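Local coordinates for mannosylglycerate hydrolase MGH1-like glycoside hydrolase domain-containing protein (Thermus thermophilus HB8, PDB 4WVB) that probably hydrolyses mannosylglycerate to mannose and glycerate, and glucosylglycerate to glucose and glycerate, as a family 63 glycoside hydrolase, at residues G18-P23 / Q77-F82; V73-S78 / A94-S99. All blocks are in the same frame, centred on the assembly; numbering follows the deposited sequence.

Helix 4-14 leads into the loop 18-23, the first partner of interaction 1. The chain then passes through strand 31-32, two helices and strand 72-74 before 77-82 returns to that loop. Interaction 1 thus closes a long excursion of 53 residues. Interaction 2 begins at 73-78, at the end of this excursion and running into 77-82, and ends at 94-99, beyond it. It closes a shorter loop of 15 residues with no helix or strand. The two closures therefore overlap rather than nest, and they share Q77 and S78. They also touch: F20 stacks on H75, and the R79 guanidinium packs on P96. Together they tie the loop after helix 4-14 to the small three-stranded sheet.

Interaction 1 (G18-P23 / Q77-F82); sequences GAFTVP and QSRDYF
F20 and A19 pack against the backbone and side chains of 77-82. The CB of F20 makes no close contact with that segment; the ring does the touching. CG sits between the backbone N and the carbonyl carbon (chi1 74°), and the far edge of the ring reaches 77-82. F20 CD1 lies against the R79 methylene, 4.0 Å from R79 CG. Farther out, F20 CE1 meets Q77 O at 3.3 Å, and F20 CZ is 3.5 Å from the same oxygen. Q77 O approaches the ring edge in its plane, and it is buried and has no hydrogen-bond partner in the model. One side of the ring also stacks on H75. With an alanine at this position, a gap would probably open beside the R79 methylene and H75 would lose its stacking partner. The R79 chain bends at chi2, and its guanidinium end is carried off from 18-23. Its guanidinium plane stands 54° from the F20 ring; NE is hydrogen-bonded to H75 ND1 and the group makes a cation-pi contact with Y61. Q77 CG lies over one guanidinium face, 3.8 Å above the plane. The backbones meet in a single bridge of G18 with R79. A19 N gives R79 O a weak hydrogen bond of 2.9 Å, bent to 121°. G18 CA, with no side chain in the way, adds a CA-H...O contact to R79 O at 3.2 Å. A19 CB rests 4.1 Å from Y81 CD1. Y81 probably binds substrate, and P23 touches the bound glucose. This is loop-to-loop packing beside the sugar site, in a protein whose family has the (alpha/alpha)6-barrel fold.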
# COMPACT_ATOMS: atom_id res chain seq x y z
N GLY A 18 28.67 21.95 -24.45
CA GLY A 18 29.56 20.81 -24.21
C GLY A 18 28.81 19.69 -23.52
O GLY A 18 28.09 18.92 -24.16
N ALA A 19 28.96 19.63 -22.21
CA ALA A 19 28.39 18.55 -21.41
C ALA A 19 27.08 18.94 -20.69
O ALA A 19 26.49 18.09 -20.04
CB ALA A 19 29.42 18.06 -20.40
N PHE A 20 26.65 20.20 -20.78
CA PHE A 20 25.32 20.59 -20.27
C PHE A 20 24.55 21.39 -21.31
O PHE A 20 25.12 21.88 -22.30
CB PHE A 20 25.39 21.35 -18.93
CG PHE A 20 25.89 22.77 -19.06
CD1 PHE A 20 27.26 23.03 -19.07
CD2 PHE A 20 25.00 23.83 -19.16
CE1 PHE A 20 27.71 24.34 -19.19
CE2 PHE A 20 25.46 25.14 -19.29
CZ PHE A 20 26.82 25.39 -19.29
N THR A 21 23.24 21.49 -21.08
CA THR A 21 22.33 22.12 -22.02
C THR A 21 21.64 23.27 -21.29
O THR A 21 21.13 23.09 -20.18
CB THR A 21 21.30 21.11 -22.54
OG1 THR A 21 21.94 19.90 -22.98
CG2 THR A 21 20.50 21.68 -23.71
N VAL A 22 21.64 24.46 -21.89
CA VAL A 22 20.89 25.58 -21.28
C VAL A 22 19.40 25.37 -21.51
O VAL A 22 19.01 24.72 -22.47
CB VAL A 22 21.34 26.97 -21.79
CG1 VAL A 22 22.82 27.17 -21.50
CG2 VAL A 22 21.02 27.20 -23.27
N PRO A 23 18.55 25.91 -20.61
CA PRO A 23 17.11 25.59 -20.74
C PRO A 23 16.37 26.20 -21.92
O PRO A 23 15.26 25.78 -22.22
CB PRO A 23 16.51 26.15 -19.45
CG PRO A 23 17.63 26.17 -18.49
CD PRO A 23 18.86 26.49 -19.29
N GLN A 77 30.58 29.09 -18.71
CA GLN A 77 31.39 28.58 -19.81
C GLN A 77 30.87 27.20 -20.17
O GLN A 77 30.08 26.62 -19.42
CB GLN A 77 32.87 28.45 -19.40
CG GLN A 77 33.07 27.54 -18.20
CD GLN A 77 34.49 27.56 -17.66
OE1 GLN A 77 35.45 27.32 -18.40
NE2 GLN A 77 34.64 27.82 -16.37
N SER A 78 31.35 26.68 -21.29
CA SER A 78 31.06 25.32 -21.70
C SER A 78 31.91 24.34 -20.88
O SER A 78 32.93 24.74 -20.31
CB SER A 78 31.35 25.16 -23.19
OG SER A 78 30.38 25.85 -23.96
N ARG A 79 31.47 23.08 -20.81
CA ARG A 79 32.18 22.04 -20.09
C ARG A 79 32.50 20.83 -20.96
O ARG A 79 31.72 20.41 -21.82
CB ARG A 79 31.35 21.55 -18.89
CG ARG A 79 31.06 22.62 -17.87
CD ARG A 79 32.33 23.13 -17.22
NE ARG A 79 31.99 24.07 -16.17
CZ ARG A 79 32.87 24.78 -15.48
NH1 ARG A 79 34.17 24.72 -15.76
NH2 ARG A 79 32.44 25.59 -14.53
N ASP A 80 33.68 20.27 -20.71
CA ASP A 80 34.09 19.06 -21.38
C ASP A 80 33.45 17.90 -20.67
O ASP A 80 33.06 18.00 -19.50
CB ASP A 80 35.61 18.90 -21.34
CG ASP A 80 36.31 19.92 -22.22
OD1 ASP A 80 35.92 20.05 -23.40
OD2 ASP A 80 37.26 20.57 -21.73
N TYR A 81 33.35 16.78 -21.39
CA TYR A 81 32.93 15.52 -20.80
C TYR A 81 33.78 15.21 -19.58
O TYR A 81 34.92 15.64 -19.48
CB TYR A 81 33.05 14.38 -21.82
CG TYR A 81 31.94 14.32 -22.87
CD1 TYR A 81 31.04 15.39 -23.05
CD2 TYR A 81 31.80 13.21 -23.69
CE1 TYR A 81 30.04 15.32 -24.01
CE2 TYR A 81 30.80 13.14 -24.65
CZ TYR A 81 29.93 14.20 -24.81
OH TYR A 81 28.92 14.15 -25.75
N PHE A 82 33.18 14.46 -18.67
CA PHE A 82 33.85 13.92 -17.48
C PHE A 82 35.08 13.11 -17.89
O PHE A 82 34.96 12.16 -18.65
CB PHE A 82 32.84 13.05 -16.72
CG PHE A 82 33.40 12.38 -15.50
CD1 PHE A 82 33.97 13.14 -14.48
CD2 PHE A 82 33.33 11.01 -15.36
CE1 PHE A 82 34.47 12.53 -13.35
CE2 PHE A 82 33.84 10.39 -14.23
CZ PHE A 82 34.41 11.15 -13.22

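Interaction 2 (V73-S78 / A94-S99); sequences VFHEQS and AQPATS
V73 and P96 form the tight part of this contact. V73 CG1 is anti to the backbone N (chi1 -179°), and there it packs 3.7 Å from P96 CG. The same methyl lies 3.5 Å above the H75 ring plane, toward the rim. The P96 ring also lies alongside H75. The imidazole itself is fixed elsewhere: NE2 is hydrogen-bonded to Q31 OE1. On the other face of the strand, the F74 ring turns its edge to the backbone of A97 and T98. F74 CD2 is 3.6 Å from A97 O. F74 CE2 also comes within 3.5 Å of S99 N. The hydrogen bond F74 N to A97 O, at 2.8 Å and 150°, joins the strands. Strand 72-74 is the middle of a three-stranded antiparallel sheet, with 31-32 on one side and 97-98 on the other. V73 and T98 are a non-hydrogen-bonded pair. Past F74, the pairing is looser. F74 centres an inverse gamma turn, closed by a weak H75 N to V73 O bond. F74 O and A97 N do not bond directly. A water gives a proton to F74 O (2.7 Å) and accepts one from A97 N (2.9 Å).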
# COMPACT_ATOMS: atom_id res chain seq x y z
N VAL A 73 23.59 25.69 -11.45
CA VAL A 73 25.04 25.72 -11.47
C VAL A 73 25.47 26.84 -12.42
O VAL A 73 25.15 26.83 -13.64
CB VAL A 73 25.61 24.37 -11.93
CG1 VAL A 73 27.13 24.41 -11.92
CG2 VAL A 73 25.10 23.24 -11.04
N PHE A 74 26.18 27.83 -11.89
CA PHE A 74 26.57 29.00 -12.71
C PHE A 74 27.89 28.75 -13.43
O PHE A 74 28.92 29.32 -13.09
CB PHE A 74 26.66 30.26 -11.85
CG PHE A 74 25.35 30.66 -11.22
CD1 PHE A 74 24.35 31.22 -12.01
CD2 PHE A 74 25.10 30.46 -9.87
CE1 PHE A 74 23.14 31.59 -11.45
CE2 PHE A 74 23.88 30.83 -9.30
CZ PHE A 74 22.90 31.39 -10.10
N HIS A 75 27.86 27.91 -14.45
CA HIS A 75 29.09 27.49 -15.12
C HIS A 75 29.86 28.67 -15.71
O HIS A 75 31.08 28.70 -15.59
CB HIS A 75 28.81 26.49 -16.25
CG HIS A 75 28.35 25.14 -15.78
ND1 HIS A 75 29.19 24.25 -15.15
CD2 HIS A 75 27.15 24.52 -15.88
CE1 HIS A 75 28.53 23.13 -14.89
NE2 HIS A 75 27.28 23.28 -15.31
N GLU A 76 29.15 29.59 -16.36
CA GLU A 76 29.77 30.73 -17.07
C GLU A 76 30.66 30.35 -18.27
O GLU A 76 31.37 31.19 -18.82
CB GLU A 76 30.51 31.64 -16.08
CG GLU A 76 29.54 32.32 -15.12
CD GLU A 76 30.23 33.16 -14.05
OE1 GLU A 76 31.47 33.15 -13.98
OE2 GLU A 76 29.50 33.82 -13.27
N GLN A 77 30.58 29.09 -18.71
CA GLN A 77 31.39 28.58 -19.81
C GLN A 77 30.87 27.20 -20.17
O GLN A 77 30.08 26.62 -19.42
CB GLN A 77 32.87 28.45 -19.40
CG GLN A 77 33.07 27.54 -18.20
CD GLN A 77 34.49 27.56 -17.66
OE1 GLN A 77 35.45 27.32 -18.40
NE2 GLN A 77 34.64 27.82 -16.37
N SER A 78 31.35 26.68 -21.29
CA SER A 78 31.06 25.32 -21.70
C SER A 78 31.91 24.34 -20.88
O SER A 78 32.93 24.74 -20.31
CB SER A 78 31.35 25.16 -23.19
OG SER A 78 30.38 25.85 -23.96
N ALA A 94 38.36 24.04 -11.56
CA ALA A 94 37.51 25.13 -11.07
C ALA A 94 36.16 24.56 -10.63
O ALA A 94 35.63 23.63 -11.23
CB ALA A 94 37.33 26.21 -12.14
N GLN A 95 35.65 25.12 -9.54
CA GLN A 95 34.35 24.77 -8.98
C GLN A 95 33.47 25.99 -9.15
O GLN A 95 33.72 27.01 -8.52
CB GLN A 95 34.48 24.48 -7.48
CG GLN A 95 33.17 24.52 -6.70
CD GLN A 95 32.18 23.50 -7.21
OE1 GLN A 95 32.47 22.31 -7.18
NE2 GLN A 95 31.00 23.95 -7.68
N PRO A 96 32.44 25.92 -9.99
CA PRO A 96 31.66 27.13 -10.22
C PRO A 96 30.76 27.51 -9.03
O PRO A 96 30.50 26.69 -8.15
CB PRO A 96 30.80 26.77 -11.43
CG PRO A 96 30.69 25.29 -11.39
CD PRO A 96 32.00 24.80 -10.85
N ALA A 97 30.28 28.75 -9.04
CA ALA A 97 29.25 29.20 -8.12
C ALA A 97 27.97 28.43 -8.44
O ALA A 97 27.72 28.07 -9.60
CB ALA A 97 29.00 30.69 -8.29
N THR A 98 27.17 28.20 -7.40
CA THR A 98 25.85 27.58 -7.55
C THR A 98 24.85 28.37 -6.73
O THR A 98 25.22 29.17 -5.87
CB THR A 98 25.85 26.13 -7.06
OG1 THR A 98 25.99 26.12 -5.65
CG2 THR A 98 26.98 25.30 -7.70
N SER A 99 23.56 28.16 -7.00
CA SER A 99 22.52 28.69 -6.13
C SER A 99 22.56 27.97 -4.79
O SER A 99 23.26 26.96 -4.63
CB SER A 99 21.15 28.54 -6.79
OG SER A 99 20.79 27.18 -6.83
O HOH W 1 30.72 30.42 -11.42